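Local coordinates for protein aminotransferase (PDB 4ZM4) that belongs to the class-III aminotransferases, a family of pyridoxal-5'-phosphate-dependent enzymes, and binds this cofactor in a dimeric assembly, at residues 141-149 with 188-196. The protein carries 1 engineered substitution. Sequence-based numbering, arbitrary orientation.
Sequences TLVVTFEGH and AHTVQLGWN
With chi1 at -176°, W195 sends its indole out opposite its own backbone N, while F146 (chi1 -64°) and H149 swing their rings back beside theirs, and the three meet as an aromatic cluster. The cluster closes the C-terminal end of two parallel strands, 142-146 and edge strand 190-193, in the seven-stranded sheet of this class-III aminotransferase. H149 turns its edge to the indole face, NE2 lying 3.2 Å from W195 CD2; N196 ND2 lies over the opposite face, toward its rim. W195 in turn points its six-membered edge at the F146 ring, planes 70° apart, in a second T-shaped pair. W195 NE1 hydrogen-bonds to I227 O and H149 ND1 to E218 N, helping to hold both rings; the H149 side chain is about 7 Å from the bound P3B.

Between the strands a parallel ladder runs from V143 N to H189 O (2.9 Å) through to E147 N and L193 O. V191 O is gripped twice by T145: N and OG1, each 2.8 Å away, approach from opposite faces of the carbonyl plane. V191 CG1 meets V144 CG2 and L193 CD1 meets F146 CE1; V144, F146 and L193 also touch helix 198-208. Beyond the ladder, the extended Q192 lays its amide across the E147 side chain, roughly at a right angle; E147 OE1 is salt-bridged to R388. Q192 NE2 hydrogen-bonds to P172 O, and OE1 accepts from R159 NE. One water links Q192 NE2, weakly, to E147 OE2; a second donates to Q192 OE1 at 2.6 Å and accepts from G148 N.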
loop_
_atom_site.group_PDB
_atom_site.type_symbol
_atom_site.label_atom_id
_atom_site.label_comp_id
_atom_site.label_asym_id
_atom_site.label_seq_id
_atom_site.Cartn_x
_atom_site.Cartn_y
_atom_site.Cartn_z
ATOM N N THR B 141 16.875 6.115 17.596
ATOM C CA THR B 141 16.068 4.982 17.221
ATOM C C THR B 141 14.721 4.867 17.948
ATOM O O THR B 141 13.767 4.346 17.379
ATOM C CB THR B 141 16.861 3.670 17.370
ATOM O OG1 THR B 141 17.195 3.479 18.736
ATOM C CG2 THR B 141 18.132 3.717 16.561
ATOM N N LEU B 142 14.636 5.382 19.180
ATOM C CA LEU B 142 13.457 5.184 20.033
ATOM C C LEU B 142 12.238 5.927 19.544
ATOM O O LEU B 142 12.294 7.161 19.319
ATOM C CB LEU B 142 13.816 5.603 21.453
ATOM C CG LEU B 142 12.781 5.381 22.567
ATOM C CD1 LEU B 142 12.394 3.898 22.708
ATOM C CD2 LEU B 142 13.285 5.915 23.896
ATOM N N VAL B 143 11.118 5.232 19.404
ATOM C CA VAL B 143 9.850 5.876 19.031
ATOM C C VAL B 143 8.807 5.702 20.132
ATOM O O VAL B 143 8.716 4.627 20.732
ATOM C CB VAL B 143 9.307 5.327 17.705
ATOM C CG1 VAL B 143 7.918 5.883 17.381
ATOM C CG2 VAL B 143 10.263 5.630 16.566
ATOM N N VAL B 144 8.029 6.757 20.390
ATOM C CA VAL B 144 7.000 6.752 21.418
ATOM C C VAL B 144 5.615 6.684 20.768
ATOM O O VAL B 144 5.343 7.406 19.785
ATOM C CB VAL B 144 7.054 8.023 22.282
ATOM C CG1 VAL B 144 5.865 8.082 23.236
ATOM C CG2 VAL B 144 8.384 8.113 23.057
ATOM N N THR B 145 4.770 5.792 21.289
ATOM C CA THR B 145 3.387 5.668 20.850
ATOM C C THR B 145 2.442 5.828 22.042
ATOM O O THR B 145 2.880 5.832 23.197
ATOM C CB THR B 145 3.131 4.289 20.234
ATOM O OG1 THR B 145 3.376 3.284 21.211
ATOM C CG2 THR B 145 4.016 4.039 19.067
ATOM N N PHE B 146 1.153 5.946 21.768
ATOM C CA PHE B 146 0.156 5.946 22.839
ATOM C C PHE B 146 -0.782 4.755 22.694
ATOM O O PHE B 146 -1.145 4.361 21.593
ATOM C CB PHE B 146 -0.629 7.273 22.863
ATOM C CG PHE B 146 0.228 8.469 23.179
ATOM C CD1 PHE B 146 0.424 8.877 24.487
ATOM C CD2 PHE B 146 0.824 9.206 22.156
ATOM C CE1 PHE B 146 1.176 10.003 24.775
ATOM C CE2 PHE B 146 1.618 10.325 22.452
ATOM C CZ PHE B 146 1.778 10.729 23.769
ATOM N N GLU B 147 -1.256 4.252 23.821
ATOM C CA GLU B 147 -2.112 3.091 23.844
ATOM C C GLU B 147 -3.442 3.338 23.161
ATOM O O GLU B 147 -4.174 4.296 23.478
ATOM C CB GLU B 147 -2.373 2.637 25.277
ATOM C CG GLU B 147 -3.022 1.257 25.307
ATOM C CD GLU B 147 -3.258 0.753 26.703
ATOM O OE1 GLU B 147 -3.640 1.570 27.562
ATOM O OE2 GLU B 147 -3.080 -0.455 26.923
ATOM N N GLY B 148 -3.761 2.433 22.236
ATOM C CA GLY B 148 -4.987 2.511 21.425
ATOM C C GLY B 148 -4.788 3.260 20.112
ATOM O O GLY B 148 -5.628 3.178 19.242
ATOM N N HIS B 149 -3.678 3.987 19.985
ATOM C CA HIS B 149 -3.383 4.750 18.791
ATOM C C HIS B 149 -2.816 3.795 17.742
ATOM O O HIS B 149 -1.917 3.035 18.012
ATOM C CB HIS B 149 -2.388 5.881 19.065
ATOM C CG HIS B 149 -2.952 6.979 19.919
ATOM N ND1 HIS B 149 -2.919 8.302 19.562
ATOM C CD2 HIS B 149 -3.578 6.940 21.120
ATOM C CE1 HIS B 149 -3.504 9.035 20.493
ATOM N NE2 HIS B 149 -3.913 8.233 21.452
ATOM N N ALA B 188 11.414 -3.508 20.012
ATOM C CA ALA B 188 12.476 -3.234 20.982
ATOM C C ALA B 188 12.713 -1.742 21.169
ATOM O O ALA B 188 13.117 -1.324 22.241
ATOM C CB ALA B 188 13.760 -3.881 20.526
ATOM N N HIS B 189 12.464 -0.958 20.111
ATOM C CA HIS B 189 12.745 0.472 20.085
ATOM C C HIS B 189 11.443 1.260 20.029
ATOM O O HIS B 189 11.386 2.366 19.525
ATOM C CB HIS B 189 13.683 0.793 18.907
ATOM C CG HIS B 189 15.006 0.091 18.991
ATOM N ND1 HIS B 189 16.066 0.583 19.720
ATOM C CD2 HIS B 189 15.429 -1.077 18.467
ATOM C CE1 HIS B 189 17.070 -0.267 19.673
ATOM N NE2 HIS B 189 16.720 -1.270 18.891
ATOM N N THR B 190 10.377 0.652 20.509
ATOM C CA THR B 190 9.092 1.272 20.536
ATOM C C THR B 190 8.518 1.162 21.949
ATOM O O THR B 190 8.518 0.109 22.541
ATOM C CB THR B 190 8.125 0.599 19.573
ATOM O OG1 THR B 190 8.688 0.553 18.258
ATOM C CG2 THR B 190 6.784 1.364 19.525
ATOM N N VAL B 191 7.982 2.281 22.435
ATOM C CA VAL B 191 7.583 2.451 23.810
ATOM C C VAL B 191 6.148 3.019 23.786
ATOM O O VAL B 191 5.710 3.605 22.775
ATOM C CB VAL B 191 8.687 3.319 24.486
ATOM C CG1 VAL B 191 8.168 4.546 25.177
ATOM C CG2 VAL B 191 9.566 2.456 25.423
ATOM N N GLN B 192 5.419 2.882 24.888
ATOM C CA GLN B 192 4.036 3.300 24.904
ATOM C C GLN B 192 3.678 3.948 26.234
ATOM O O GLN B 192 4.173 3.529 27.283
ATOM C CB GLN B 192 3.127 2.109 24.634
ATOM C CG GLN B 192 1.770 2.477 24.108
ATOM C CD GLN B 192 0.877 1.298 23.732
ATOM O OE1 GLN B 192 0.429 1.226 22.602
ATOM N NE2 GLN B 192 0.649 0.367 24.654
ATOM N N LEU B 193 2.813 4.974 26.161
ATOM C CA LEU B 193 2.167 5.592 27.301
ATOM C C LEU B 193 0.656 5.635 27.087
ATOM O O LEU B 193 0.174 5.451 25.996
ATOM C CB LEU B 193 2.585 7.065 27.415
ATOM C CG LEU B 193 4.046 7.453 27.387
ATOM C CD1 LEU B 193 4.135 8.956 27.323
ATOM C CD2 LEU B 193 4.734 6.915 28.637
ATOM N N GLY B 194 -0.080 5.968 28.137
ATOM C CA GLY B 194 -1.498 6.232 28.049
ATOM C C GLY B 194 -1.764 7.608 27.436
ATOM O O GLY B 194 -1.047 8.579 27.717
ATOM N N TRP B 195 -2.811 7.676 26.629
ATOM C CA TRP B 195 -3.277 8.893 25.997
ATOM C C TRP B 195 -3.701 9.886 27.076
ATOM O O TRP B 195 -4.227 9.470 28.094
ATOM C CB TRP B 195 -4.467 8.541 25.126
ATOM C CG TRP B 195 -5.086 9.646 24.263
ATOM C CD1 TRP B 195 -6.408 9.837 24.043
ATOM C CD2 TRP B 195 -4.410 10.632 23.458
ATOM N NE1 TRP B 195 -6.600 10.862 23.174
ATOM C CE2 TRP B 195 -5.397 11.372 22.805
ATOM C CE3 TRP B 195 -3.074 10.953 23.247
ATOM C CZ2 TRP B 195 -5.110 12.403 21.951
ATOM C CZ3 TRP B 195 -2.782 12.005 22.406
ATOM C CH2 TRP B 195 -3.798 12.732 21.781
ATOM N N ASN B 196 -3.413 11.165 26.865
ATOM C CA ASN B 196 -3.788 12.244 27.755
ATOM C C ASN B 196 -3.294 12.081 29.185
ATOM O O ASN B 196 -4.002 12.395 30.134
ATOM C CB ASN B 196 -5.300 12.443 27.721
ATOM C CG ASN B 196 -5.780 13.044 26.400
ATOM O OD1 ASN B 196 -5.133 13.925 25.843
ATOM N ND2 ASN B 196 -6.910 12.584 25.911
HETATM O O HOH W 1 -1.032 -1.942 26.215
HETATM O O HOH W 2 -1.684 0.204 21.587
#